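Side-chain contacts in alginate lyase (Aplysia kurodai, PDB 5GMT), which cleaves alginate, with a preference for polymannuronate, as a eukaryotic member of polysaccharide lyase family 14: residues A[20-25]-A[47-52]; A[29-34]-A[57-62]; A[80-85]-A[114-119]; A[136-141]-A[241-246]; A[142-145]-A[151-154]. All coordinates share one frame; numbering follows the deposited sequence.

Interaction 1: A[20-25]-A[47-52]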
# COMPACT_ATOMS: atom_id res chain seq x y z
N SER A 20 3.02 2.25 -16.72
CA SER A 20 1.77 1.84 -17.36
C SER A 20 1.65 0.33 -17.39
O SER A 20 0.59 -0.22 -17.08
CB SER A 20 1.70 2.38 -18.80
OG SER A 20 1.91 3.77 -18.81
N SER A 21 2.74 -0.32 -17.76
CA SER A 21 2.73 -1.75 -18.04
C SER A 21 4.09 -2.33 -17.71
O SER A 21 5.06 -1.59 -17.51
CB SER A 21 2.40 -2.00 -19.51
OG SER A 21 3.39 -1.41 -20.34
N VAL A 22 4.18 -3.65 -17.66
CA VAL A 22 5.47 -4.29 -17.46
C VAL A 22 5.81 -5.12 -18.70
O VAL A 22 4.91 -5.55 -19.43
CB VAL A 22 5.46 -5.18 -16.21
CG1 VAL A 22 5.39 -4.31 -14.93
CG2 VAL A 22 4.28 -6.14 -16.27
N PRO A 23 7.11 -5.32 -18.96
CA PRO A 23 7.48 -6.09 -20.15
C PRO A 23 7.12 -7.57 -20.06
O PRO A 23 7.00 -8.14 -18.97
CB PRO A 23 9.00 -5.91 -20.23
CG PRO A 23 9.42 -5.61 -18.82
CD PRO A 23 8.29 -4.80 -18.24
N HIS A 24 6.94 -8.20 -21.22
CA HIS A 24 6.72 -9.64 -21.26
C HIS A 24 8.06 -10.36 -21.12
O HIS A 24 8.75 -10.61 -22.12
CB HIS A 24 6.02 -10.05 -22.56
CG HIS A 24 5.60 -11.49 -22.60
ND1 HIS A 24 5.61 -12.23 -23.76
CD2 HIS A 24 5.17 -12.32 -21.63
CE1 HIS A 24 5.19 -13.46 -23.50
NE2 HIS A 24 4.92 -13.53 -22.21
N SER A 25 8.43 -10.69 -19.89
CA SER A 25 9.73 -11.29 -19.62
C SER A 25 9.59 -12.38 -18.56
O SER A 25 8.71 -12.31 -17.72
CB SER A 25 10.74 -10.22 -19.15
OG SER A 25 11.98 -10.78 -18.77
N ILE A 47 5.60 -13.75 -8.92
CA ILE A 47 5.56 -12.63 -9.86
C ILE A 47 5.56 -13.09 -11.31
O ILE A 47 6.39 -13.90 -11.72
CB ILE A 47 6.74 -11.67 -9.62
CG1 ILE A 47 6.58 -11.00 -8.24
CG2 ILE A 47 6.83 -10.61 -10.74
CD1 ILE A 47 7.72 -10.06 -7.86
N SER A 48 4.61 -12.56 -12.07
CA SER A 48 4.57 -12.79 -13.51
C SER A 48 3.88 -11.61 -14.18
O SER A 48 3.68 -10.56 -13.56
CB SER A 48 3.85 -14.10 -13.82
OG SER A 48 4.04 -14.46 -15.19
N THR A 49 3.51 -11.78 -15.44
CA THR A 49 2.85 -10.71 -16.19
C THR A 49 1.69 -11.29 -16.99
O THR A 49 1.72 -12.47 -17.33
CB THR A 49 3.82 -10.01 -17.16
OG1 THR A 49 4.16 -10.91 -18.22
CG2 THR A 49 5.09 -9.55 -16.45
N SER A 50 0.70 -10.47 -17.30
CA SER A 50 -0.49 -10.98 -17.97
C SER A 50 -1.30 -9.87 -18.61
O SER A 50 -1.44 -8.77 -18.06
CB SER A 50 -1.38 -11.75 -16.97
OG SER A 50 -2.56 -12.24 -17.59
N THR A 51 -1.83 -10.17 -19.79
CA THR A 51 -2.75 -9.29 -20.50
C THR A 51 -4.19 -9.82 -20.47
O THR A 51 -5.04 -9.37 -21.23
CB THR A 51 -2.33 -9.12 -21.97
OG1 THR A 51 -2.10 -10.42 -22.54
CG2 THR A 51 -1.04 -8.33 -22.05
N LYS A 52 -4.46 -10.76 -19.57
CA LYS A 52 -5.78 -11.39 -19.52
C LYS A 52 -6.91 -10.38 -19.30
O LYS A 52 -7.98 -10.52 -19.89
CB LYS A 52 -5.83 -12.46 -18.42
CG LYS A 52 -7.25 -12.97 -18.17
CD LYS A 52 -7.29 -14.06 -17.13
CE LYS A 52 -6.89 -15.40 -17.71
NZ LYS A 52 -7.24 -16.52 -16.79
O HOH W 1 6.31 -12.77 -17.80
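The hydroxyl OG1 of Thr-49 lies beside the ring of His-24, and its firm partner is Arg-57 NH1, which makes a hydrogen bond to it. A water 2.9 Å from OG1 is a second, less certain neighbour. The same water lies near Ser-25 O, but that separation is too short to be sound, so the bridge it suggests between the two segments is doubtful. His-24 offers only an edge here. Its CD2 comes within 3.8 Å of Thr-49 OG1, near the ring plane, and the two side chains cross at about a right angle.

Thr-49 carries the contact with both its branches. OG1 stands between the backbone N and the carbonyl carbon (chi1 69°), which turns it to the His-24 side. The methyl CG2 is left to pack on the other partners. It meets Val-22 CG2 at 3.5 Å and also lies 3.5 Å from Pro-23 O. No direct hydrogen bond joins the two segments. The contact grades from the buried, apolar Val-22 to the exposed His-24, and Thr-49 matches this with one methyl and one hydroxyl. Ile-31 of helix 28-31 touches Thr-49 as well.

Strand 47-50 ends at this point. Ser-50 OG accepts from Lys-52 N at 3.1 Å, with an N-H...O angle of 162°. The backbones of Val-22 and Arg-57 are hydrogen-bonded, which ties the loop after strand 14-19 to the residue just before strand 58-63. The arrangement is a loop packed on an edge hairpin of a beta sandwich, and the hairpin strand closes with an ST turn.

Interaction 2: A[29-34]-A[57-62]; sequences STILGH and RALRIF
Leu-59 meets Ile-31 at about a right angle and Leu-32 at a slant. One methyl, Leu-59 CD1, does all the touching from the strand side. It lies 3.8 Å from Ile-31 CG2 and 4.2 Å from Leu-32 CD2. The two helix-side residues are consecutive, and each gives one methyl to it.

Leu-59 has CG opposite its backbone N (chi1 173°), which carries it away from that atom, and chi2 (64°) settles where CD1 lies. CD1 thus comes near the helix, although the CB itself is not aimed there. Ile-31 points its CB at the strand and offers the short branch CG2, while the longer branch through CG1 runs elsewhere. Leu-32 also starts off obliquely and reaches Leu-59 only with the end of its chain.

All three residues are buried, and the contact is purely apolar. No hydrogen bond crosses between the segments. The area buried is modest, as expected when a single methyl meets two others. The helix is short. Leu-32 is the first residue after it to leave helical angles, and Gly-33 N is held to Thr-30 O at 3.1 Å across this turn.

Leu-59 also touches Ile-47 of the adjoining strand and Phe-244 of strand 238-247. Its backbone is hydrogen-bonded to Phe-265 of strand 261-272. Ile-31 in turn touches Thr-49. The leucine therefore faces the interior between two sheets, and the helix adds its apolar side at the border. This is the packing of a short helix against the hydrophobic core of a beta sandwich, the fold of the concanavalin clan.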
# COMPACT_ATOMS: atom_id res chain seq x y z
N SER A 29 13.65 -9.55 -12.50
CA SER A 29 14.40 -8.29 -12.45
C SER A 29 14.05 -7.37 -13.63
O SER A 29 14.05 -6.15 -13.48
CB SER A 29 15.90 -8.54 -12.43
OG SER A 29 16.59 -7.30 -12.32
N THR A 30 13.72 -7.95 -14.78
CA THR A 30 13.31 -7.15 -15.92
C THR A 30 11.85 -6.72 -15.79
O THR A 30 11.50 -5.58 -16.13
CB THR A 30 13.54 -7.92 -17.24
OG1 THR A 30 14.94 -8.24 -17.35
CG2 THR A 30 13.13 -7.06 -18.42
N ILE A 31 11.00 -7.61 -15.29
CA ILE A 31 9.60 -7.25 -15.05
C ILE A 31 9.52 -6.00 -14.17
O ILE A 31 8.73 -5.08 -14.45
CB ILE A 31 8.83 -8.40 -14.37
CG1 ILE A 31 8.74 -9.60 -15.34
CG2 ILE A 31 7.43 -7.96 -13.93
CD1 ILE A 31 8.17 -10.86 -14.72
N LEU A 32 10.36 -5.95 -13.15
CA LEU A 32 10.30 -4.87 -12.17
C LEU A 32 11.22 -3.70 -12.51
O LEU A 32 11.39 -2.79 -11.69
CB LEU A 32 10.66 -5.40 -10.78
CG LEU A 32 9.82 -6.54 -10.24
CD1 LEU A 32 10.32 -6.92 -8.84
CD2 LEU A 32 8.36 -6.13 -10.22
N GLY A 33 11.79 -3.71 -13.71
CA GLY A 33 12.81 -2.75 -14.07
C GLY A 33 12.47 -1.29 -13.82
O GLY A 33 13.27 -0.55 -13.23
N HIS A 34 11.29 -0.86 -14.25
CA HIS A 34 10.93 0.55 -14.13
C HIS A 34 10.44 0.93 -12.73
O HIS A 34 10.11 2.09 -12.51
CB HIS A 34 9.89 0.94 -15.18
CG HIS A 34 9.68 2.42 -15.30
ND1 HIS A 34 10.70 3.29 -15.61
CD2 HIS A 34 8.57 3.19 -15.14
CE1 HIS A 34 10.23 4.53 -15.64
NE2 HIS A 34 8.94 4.49 -15.36
N ARG A 57 -0.00 -4.76 -20.47
CA ARG A 57 0.47 -5.94 -19.76
C ARG A 57 0.69 -5.61 -18.30
O ARG A 57 1.47 -4.72 -17.97
CB ARG A 57 1.77 -6.49 -20.37
CG ARG A 57 2.30 -7.73 -19.66
CD ARG A 57 3.33 -8.49 -20.50
NE ARG A 57 2.69 -9.15 -21.63
CZ ARG A 57 2.21 -10.39 -21.58
NH1 ARG A 57 2.32 -11.11 -20.47
NH2 ARG A 57 1.64 -10.92 -22.65
N ALA A 58 0.00 -6.34 -17.43
CA ALA A 58 -0.03 -6.03 -16.01
C ALA A 58 0.94 -6.87 -15.20
O ALA A 58 1.24 -8.00 -15.55
CB ALA A 58 -1.44 -6.23 -15.48
N LEU A 59 1.37 -6.31 -14.08
CA LEU A 59 2.12 -7.07 -13.09
C LEU A 59 1.16 -8.02 -12.39
O LEU A 59 0.17 -7.57 -11.82
CB LEU A 59 2.77 -6.11 -12.08
CG LEU A 59 3.45 -6.76 -10.88
CD1 LEU A 59 4.63 -7.60 -11.34
CD2 LEU A 59 3.89 -5.67 -9.88
N ARG A 60 1.43 -9.32 -12.46
CA ARG A 60 0.50 -10.28 -11.87
C ARG A 60 1.13 -10.96 -10.68
O ARG A 60 2.25 -11.44 -10.75
CB ARG A 60 0.05 -11.34 -12.89
CG ARG A 60 -1.14 -12.17 -12.40
CD ARG A 60 -1.43 -13.39 -13.30
NE ARG A 60 -0.49 -14.48 -13.03
CZ ARG A 60 -0.52 -15.67 -13.63
NH1 ARG A 60 -1.44 -15.95 -14.55
NH2 ARG A 60 0.38 -16.59 -13.30
N ILE A 61 0.38 -11.00 -9.59
CA ILE A 61 0.81 -11.66 -8.37
C ILE A 61 -0.10 -12.86 -8.09
O ILE A 61 -1.33 -12.72 -8.06
CB ILE A 61 0.78 -10.71 -7.15
CG1 ILE A 61 1.52 -9.40 -7.45
CG2 ILE A 61 1.33 -11.43 -5.91
CD1 ILE A 61 3.00 -9.58 -7.79
N PHE A 62 0.52 -14.01 -7.87
CA PHE A 62 -0.19 -15.24 -7.59
C PHE A 62 -0.13 -15.57 -6.09
O PHE A 62 0.95 -15.55 -5.50
CB PHE A 62 0.42 -16.38 -8.41
CG PHE A 62 -0.03 -17.74 -8.00
CD1 PHE A 62 -1.38 -18.07 -8.00
CD2 PHE A 62 0.89 -18.71 -7.63
CE1 PHE A 62 -1.80 -19.33 -7.64
CE2 PHE A 62 0.48 -19.98 -7.26
CZ PHE A 62 -0.87 -20.29 -7.27

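Interaction 3: A[80-85]-A[114-119]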
# COMPACT_ATOMS: atom_id res chain seq x y z
N TYR A 80 10.16 -2.17 -1.78
CA TYR A 80 10.03 -0.73 -1.73
C TYR A 80 10.59 -0.14 -3.02
O TYR A 80 11.64 -0.58 -3.49
CB TYR A 80 10.77 -0.14 -0.53
CG TYR A 80 10.22 -0.50 0.83
CD1 TYR A 80 9.36 0.35 1.50
CD2 TYR A 80 10.62 -1.67 1.48
CE1 TYR A 80 8.88 0.06 2.78
CE2 TYR A 80 10.15 -1.98 2.76
CZ TYR A 80 9.29 -1.10 3.40
OH TYR A 80 8.80 -1.39 4.66
N SER A 81 9.89 0.84 -3.57
CA SER A 81 10.29 1.48 -4.82
C SER A 81 10.53 2.97 -4.59
O SER A 81 9.65 3.67 -4.09
CB SER A 81 9.21 1.27 -5.88
OG SER A 81 9.40 2.09 -7.01
N ARG A 82 11.72 3.46 -4.95
CA ARG A 82 12.04 4.87 -4.82
C ARG A 82 12.55 5.44 -6.14
O ARG A 82 13.76 5.60 -6.33
CB ARG A 82 13.08 5.09 -3.72
CG ARG A 82 12.61 4.66 -2.34
CD ARG A 82 13.72 4.80 -1.32
NE ARG A 82 14.20 6.17 -1.20
CZ ARG A 82 15.07 6.57 -0.28
NH1 ARG A 82 15.53 5.69 0.61
NH2 ARG A 82 15.47 7.84 -0.23
N PRO A 83 11.63 5.71 -7.08
CA PRO A 83 12.04 6.23 -8.39
C PRO A 83 12.91 7.47 -8.25
O PRO A 83 12.63 8.33 -7.41
CB PRO A 83 10.70 6.54 -9.06
CG PRO A 83 9.76 5.53 -8.46
CD PRO A 83 10.20 5.36 -7.03
N SER A 84 13.96 7.56 -9.06
CA SER A 84 14.97 8.60 -8.87
C SER A 84 14.39 10.00 -9.04
O SER A 84 14.93 10.97 -8.48
CB SER A 84 16.14 8.41 -9.84
OG SER A 84 15.73 8.71 -11.16
N ALA A 85 13.30 10.13 -9.78
CA ALA A 85 12.67 11.44 -9.99
C ALA A 85 12.10 12.07 -8.71
O ALA A 85 11.79 13.26 -8.68
CB ALA A 85 11.57 11.32 -11.02
N GLY A 114 0.92 0.80 -0.86
CA GLY A 114 0.64 2.14 -0.38
C GLY A 114 1.94 2.93 -0.33
O GLY A 114 2.97 2.44 -0.75
N LEU A 115 1.89 4.16 0.18
CA LEU A 115 3.10 4.98 0.28
C LEU A 115 3.85 4.69 1.59
O LEU A 115 3.29 4.10 2.52
CB LEU A 115 2.75 6.46 0.19
CG LEU A 115 2.20 6.90 -1.18
CD1 LEU A 115 1.66 8.33 -1.13
CD2 LEU A 115 3.28 6.76 -2.24
N PHE A 116 5.11 5.13 1.66
CA PHE A 116 5.92 5.04 2.88
C PHE A 116 6.91 6.20 2.92
O PHE A 116 7.11 6.89 1.92
CB PHE A 116 6.68 3.70 2.93
CG PHE A 116 7.92 3.68 2.10
CD1 PHE A 116 7.84 3.60 0.72
CD2 PHE A 116 9.18 3.75 2.70
CE1 PHE A 116 9.00 3.60 -0.07
CE2 PHE A 116 10.34 3.74 1.92
CZ PHE A 116 10.24 3.66 0.54
N GLY A 117 7.52 6.43 4.08
CA GLY A 117 8.55 7.44 4.19
C GLY A 117 9.31 7.33 5.50
O GLY A 117 9.19 6.33 6.22
N GLY A 118 10.09 8.35 5.80
CA GLY A 118 10.89 8.36 7.01
C GLY A 118 12.28 8.85 6.69
O GLY A 118 12.44 9.80 5.92
N GLU A 119 13.28 8.20 7.28
CA GLU A 119 14.68 8.52 7.02
C GLU A 119 15.07 8.32 5.55
O GLU A 119 14.37 7.66 4.78
CB GLU A 119 15.57 7.67 7.93
CG GLU A 119 15.38 7.94 9.43
CD GLU A 119 16.19 7.00 10.31
OE1 GLU A 119 16.17 7.17 11.55
OE2 GLU A 119 16.85 6.09 9.75
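Tyr-80 and Phe-116 form the tight part of this contact, a T-shaped (edge-to-face) pair. The edge of the tyrosine is turned to the phenylalanine face. Its CD1 stands 3.3 Å above the ring plane, over the centre. The centroids are 4.6 Å apart and the planes meet at 64°. Phe-116 CE2 is 3.6 Å from Tyr-80 CD1, and other ring carbons lie at nearly the same distance, as expected for an atom centred over the face. Phe-116 reaches this place with CG between its backbone N and carbonyl carbon (chi1 81°).

The contact is looser at the edge of the Phe-116 ring. There Arg-82 CG lies 3.9 Å from Phe-116 CZ, and Ser-81 O is 4.1 Å from CE1. Both approach near the ring plane. Arg-82 is partly exposed, while Tyr-80 and Phe-116 are buried. Only the aliphatic part of the arginine, CG and CD, meets the ring, at its edge. Its chain bends at chi3, and NH1 goes on to hydrogen-bond Asn-120 O and Tyr-125 OH. Replacing Phe-116 by an alanine would probably leave the Tyr-80 edge without its facing ring and open a gap beside the Arg-82 chain.

The segments belong to strands 76-81 and 110-118, which are separated in the sheet by strand 238-247. The side chains therefore meet across that middle strand, and Phe-116 also touches its Arg-240 and Phe-243. As with Arg-82, Ser-81 OG bonds elsewhere (Phe-35 O). With no hydrogen bond between the two segments, their attachment rests on dispersion and on the weak electrostatic attraction of ring C-H groups to a pi face.

Interaction 4: A[136-141]-A[241-246]; sequences CFSLRL and GMFFST
Arg-140 lies over one face of the Phe-243 ring and reaches past it to Ser-245. Its CD makes a CH-pi contact over the face, 3.8 Å from the ring centroid. The guanidinium follows above the rim, nearly parallel to the ring with 16° between the planes. NE is 3.4 Å from Phe-243 CE2. The polar end is held by a bond from Arg-140 NH1 to Ser-245 OG, 3.1 Å long with an N-H...O angle of 163°. The oxygen lies in the guanidinium plane, so the bond and the ring together fix the rotation of that group. Ser-245 CB also comes close, 3.4 Å from Arg-140 CD.

A bend at chi3 lays the guanidinium along the ring. A leucine in place of Arg-140 would probably leave Ser-245 OG without this donor and part of the Phe-243 face without its cover.

Further out, Ser-138 CB touches the edge of Phe-243, 4.0 Å from CD2. Tyr-80 stacks on the Phe-243 ring. Ser-138 OG is bonded to Cys-127 O, and Cys-127 is joined by a disulfide to Cys-136 at the start of the segment. Tyr-154, Lys-111 and Ser-128 also touch Arg-140.

The two strands are next but one in their sheet, with strand 110-118 between them. They run in the same general direction, and their segments cross at -54°, consistent with the twist of the sheet. Leu-139 and Leu-141 point to strand 191-199 of the other sheet, whereas Arg-140, Phe-243 and Ser-245 lie on the face turned away from it. Strand 149-154 flanks strand 136-143 on its other edge.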
# COMPACT_ATOMS: atom_id res chain seq x y z
N CYS A 136 10.58 5.61 10.46
CA CYS A 136 9.74 5.39 9.29
C CYS A 136 8.26 5.53 9.59
O CYS A 136 7.84 5.59 10.75
CB CYS A 136 10.02 3.99 8.70
SG CYS A 136 9.92 2.62 9.90
N PHE A 137 7.47 5.60 8.53
CA PHE A 137 6.03 5.35 8.61
C PHE A 137 5.62 4.59 7.35
O PHE A 137 6.24 4.76 6.31
CB PHE A 137 5.26 6.66 8.76
CG PHE A 137 5.44 7.61 7.60
CD1 PHE A 137 6.54 8.46 7.53
CD2 PHE A 137 4.50 7.65 6.57
CE1 PHE A 137 6.70 9.33 6.46
CE2 PHE A 137 4.66 8.52 5.50
CZ PHE A 137 5.77 9.36 5.44
N SER A 138 4.60 3.75 7.43
CA SER A 138 4.16 3.07 6.21
C SER A 138 2.65 3.12 6.13
O SER A 138 1.96 3.02 7.14
CB SER A 138 4.68 1.63 6.16
OG SER A 138 4.10 0.81 7.15
N LEU A 139 2.15 3.27 4.90
CA LEU A 139 0.74 3.51 4.68
C LEU A 139 0.19 2.61 3.59
O LEU A 139 -0.45 3.08 2.65
CB LEU A 139 0.50 4.99 4.33
CG LEU A 139 0.99 5.99 5.39
CD1 LEU A 139 1.04 7.43 4.84
CD2 LEU A 139 0.14 5.92 6.67
N ARG A 140 0.47 1.32 3.71
CA ARG A 140 -0.19 0.32 2.86
C ARG A 140 -1.71 0.33 3.03
O ARG A 140 -2.25 0.88 3.99
CB ARG A 140 0.35 -1.07 3.18
CG ARG A 140 1.81 -1.26 2.85
CD ARG A 140 2.28 -2.60 3.34
NE ARG A 140 2.40 -2.64 4.80
CZ ARG A 140 2.83 -3.68 5.50
NH1 ARG A 140 3.21 -4.80 4.88
NH2 ARG A 140 2.88 -3.60 6.83
N LEU A 141 -2.40 -0.27 2.06
CA LEU A 141 -3.82 -0.56 2.21
C LEU A 141 -3.95 -2.01 2.62
O LEU A 141 -3.00 -2.79 2.49
CB LEU A 141 -4.58 -0.27 0.91
CG LEU A 141 -5.06 1.15 0.61
CD1 LEU A 141 -3.90 2.12 0.57
CD2 LEU A 141 -5.81 1.19 -0.73
N GLY A 241 8.30 7.04 -1.38
CA GLY A 241 7.83 6.31 -2.54
C GLY A 241 6.80 5.26 -2.21
O GLY A 241 6.07 5.39 -1.24
N MET A 242 6.75 4.21 -3.03
CA MET A 242 5.72 3.18 -2.91
C MET A 242 6.24 1.94 -2.21
O MET A 242 7.30 1.40 -2.57
CB MET A 242 5.18 2.78 -4.28
CG MET A 242 4.13 1.66 -4.19
SD MET A 242 3.53 1.04 -5.78
CE MET A 242 5.05 0.49 -6.54
N PHE A 243 5.49 1.49 -1.21
CA PHE A 243 5.73 0.21 -0.54
C PHE A 243 4.83 -0.80 -1.23
O PHE A 243 3.66 -0.90 -0.91
CB PHE A 243 5.46 0.37 0.97
CG PHE A 243 5.70 -0.87 1.81
CD1 PHE A 243 6.36 -1.98 1.31
CD2 PHE A 243 5.40 -0.85 3.17
CE1 PHE A 243 6.59 -3.10 2.12
CE2 PHE A 243 5.66 -1.95 3.99
CZ PHE A 243 6.25 -3.06 3.47
N PHE A 244 5.37 -1.50 -2.24
CA PHE A 244 4.60 -2.55 -2.89
C PHE A 244 4.59 -3.75 -1.96
O PHE A 244 5.64 -4.27 -1.60
CB PHE A 244 5.16 -2.94 -4.26
CG PHE A 244 4.27 -3.91 -5.01
CD1 PHE A 244 3.30 -3.43 -5.89
CD2 PHE A 244 4.38 -5.28 -4.82
CE1 PHE A 244 2.46 -4.32 -6.58
CE2 PHE A 244 3.54 -6.17 -5.51
CZ PHE A 244 2.59 -5.67 -6.38
N SER A 245 3.39 -4.18 -1.57
CA SER A 245 3.26 -5.21 -0.56
C SER A 245 1.93 -5.91 -0.77
O SER A 245 0.91 -5.26 -0.73
CB SER A 245 3.34 -4.58 0.83
OG SER A 245 3.30 -5.55 1.85
N THR A 246 1.94 -7.21 -1.02
CA THR A 246 0.67 -7.92 -1.14
C THR A 246 0.87 -9.42 -0.84
O THR A 246 1.77 -10.09 -1.37
CB THR A 246 0.03 -7.70 -2.55
OG1 THR A 246 -1.33 -8.16 -2.55
CG2 THR A 246 0.82 -8.39 -3.67

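Interaction 5: A[142-145]-A[151-154]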
# COMPACT_ATOMS: atom_id res chain seq x y z
N MET A 142 -5.11 -2.39 3.15
CA MET A 142 -5.39 -3.80 3.36
C MET A 142 -6.79 -4.09 2.87
O MET A 142 -7.63 -3.20 2.84
CB MET A 142 -5.27 -4.19 4.84
CG MET A 142 -3.87 -4.61 5.27
SD MET A 142 -3.85 -5.46 6.87
CE MET A 142 -4.77 -6.95 6.50
N TRP A 143 -7.03 -5.33 2.46
CA TRP A 143 -8.40 -5.81 2.38
C TRP A 143 -8.67 -6.60 3.64
O TRP A 143 -7.75 -6.96 4.38
CB TRP A 143 -8.68 -6.64 1.11
CG TRP A 143 -8.07 -8.03 1.09
CD1 TRP A 143 -8.59 -9.17 1.65
CD2 TRP A 143 -6.85 -8.41 0.46
NE1 TRP A 143 -7.75 -10.23 1.41
CE2 TRP A 143 -6.68 -9.80 0.68
CE3 TRP A 143 -5.87 -7.72 -0.27
CZ2 TRP A 143 -5.57 -10.50 0.20
CZ3 TRP A 143 -4.78 -8.42 -0.75
CH2 TRP A 143 -4.64 -9.80 -0.51
N ARG A 144 -9.95 -6.84 3.89
CA ARG A 144 -10.36 -7.57 5.06
C ARG A 144 -11.44 -8.55 4.64
O ARG A 144 -11.68 -8.75 3.44
CB ARG A 144 -10.87 -6.63 6.15
CG ARG A 144 -9.80 -5.74 6.78
CD ARG A 144 -8.94 -6.51 7.78
NE ARG A 144 -7.86 -5.69 8.32
CZ ARG A 144 -6.94 -6.13 9.18
NH1 ARG A 144 -5.99 -5.31 9.62
NH2 ARG A 144 -6.98 -7.38 9.61
N LYS A 145 -12.07 -9.16 5.64
CA LYS A 145 -13.25 -9.97 5.43
C LYS A 145 -14.20 -9.33 4.42
O LYS A 145 -14.48 -8.13 4.51
CB LYS A 145 -13.94 -10.18 6.78
CG LYS A 145 -15.24 -10.92 6.72
CD LYS A 145 -16.00 -10.78 8.04
CE LYS A 145 -15.07 -10.98 9.24
NZ LYS A 145 -15.78 -10.80 10.54
N LEU A 151 -7.07 1.74 5.33
CA LEU A 151 -5.69 2.21 5.44
C LEU A 151 -5.03 1.42 6.57
O LEU A 151 -5.60 1.32 7.64
CB LEU A 151 -5.64 3.72 5.72
CG LEU A 151 -4.31 4.30 6.21
CD1 LEU A 151 -3.25 4.08 5.15
CD2 LEU A 151 -4.42 5.78 6.54
N TYR A 152 -3.86 0.84 6.33
CA TYR A 152 -3.19 0.02 7.33
C TYR A 152 -1.87 0.67 7.68
O TYR A 152 -0.87 0.45 6.99
CB TYR A 152 -2.99 -1.40 6.82
CG TYR A 152 -2.40 -2.35 7.84
CD1 TYR A 152 -3.06 -2.63 9.02
CD2 TYR A 152 -1.18 -2.99 7.59
CE1 TYR A 152 -2.52 -3.51 9.95
CE2 TYR A 152 -0.64 -3.89 8.51
CZ TYR A 152 -1.32 -4.14 9.69
OH TYR A 152 -0.79 -5.02 10.62
N ALA A 153 -1.89 1.46 8.75
CA ALA A 153 -0.83 2.43 9.00
C ALA A 153 0.13 2.02 10.11
O ALA A 153 -0.29 1.69 11.22
CB ALA A 153 -1.45 3.78 9.32
N TYR A 154 1.42 2.02 9.78
CA TYR A 154 2.47 2.03 10.79
C TYR A 154 2.89 3.48 10.98
O TYR A 154 3.53 4.07 10.12
CB TYR A 154 3.66 1.16 10.35
CG TYR A 154 3.46 -0.31 10.61
CD1 TYR A 154 2.46 -1.02 9.95
CD2 TYR A 154 4.27 -0.99 11.51
CE1 TYR A 154 2.26 -2.37 10.19
CE2 TYR A 154 4.08 -2.35 11.75
CZ TYR A 154 3.08 -3.03 11.09
OH TYR A 154 2.88 -4.37 11.32
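Met-142 and Tyr-152 sit diagonally across an antiparallel hairpin, with CA atoms 5.9 Å apart, while the backbone of Met-142 bonds to Glu-150 and that of Tyr-152 to Arg-140. Both side chains leave the same face of the hairpin and run side by side. The sulfur of Met-142 lies over the Tyr-152 ring in a Met-aromatic contact. SD is 3.5 Å from the centroid and only 10° off the normal, so it is almost centred on the face. Met-142 CG adds to this, 3.7 Å from Tyr-152 CB.

The methionine bends at its end (chi3 65°), and this turns CE away from the ring line to a face of the Arg-144 guanidinium. CE stands 3.5 Å above that plane, over its centre. Arg-144 meets Tyr-152 itself more loosely. Its NH1 is 3.9 Å from Tyr-152 CE1, with the guanidinium and ring planes 75° apart. The methionine thus lies between a flat cation and an aromatic ring.

The polar ends have other partners. Arg-144 NE forms a salt bridge with Glu-150, and Tyr-152 OH is hydrogen-bonded to Gly-176 N.

Strand 110-118 lies beside strand 136-143, and its Lys-111 touches both Met-142 and Tyr-152. On the far edge of the hairpin, strand 177-179 pairs with strand 149-154. Leu-151 points away from Met-142, to Val-210 and Ile-212 of strand 208-216 in the other sheet.

Interactions 1 and 2 have centres about 5 Å apart. They meet through the paired strands 47-50 and 58-63, one in each. Their segments alternate along the chain. Interactions 3, 4 and 5 follow. The centres of interactions 3 and 4 are about 8 Å apart and those of 4 and 5 about 11 Å, the latter two sharing strand 136-143. Interaction 5 falls within the chain span between the segments of interaction 4. Interactions 2 and 4 have centres about 18 Å apart, yet touch where Leu-59 and Ile-61 meet Phe-244 and Thr-246. Interactions 1 and 2 belong to one sheet and its border, 3 to 5 to the other; that packing bridges them.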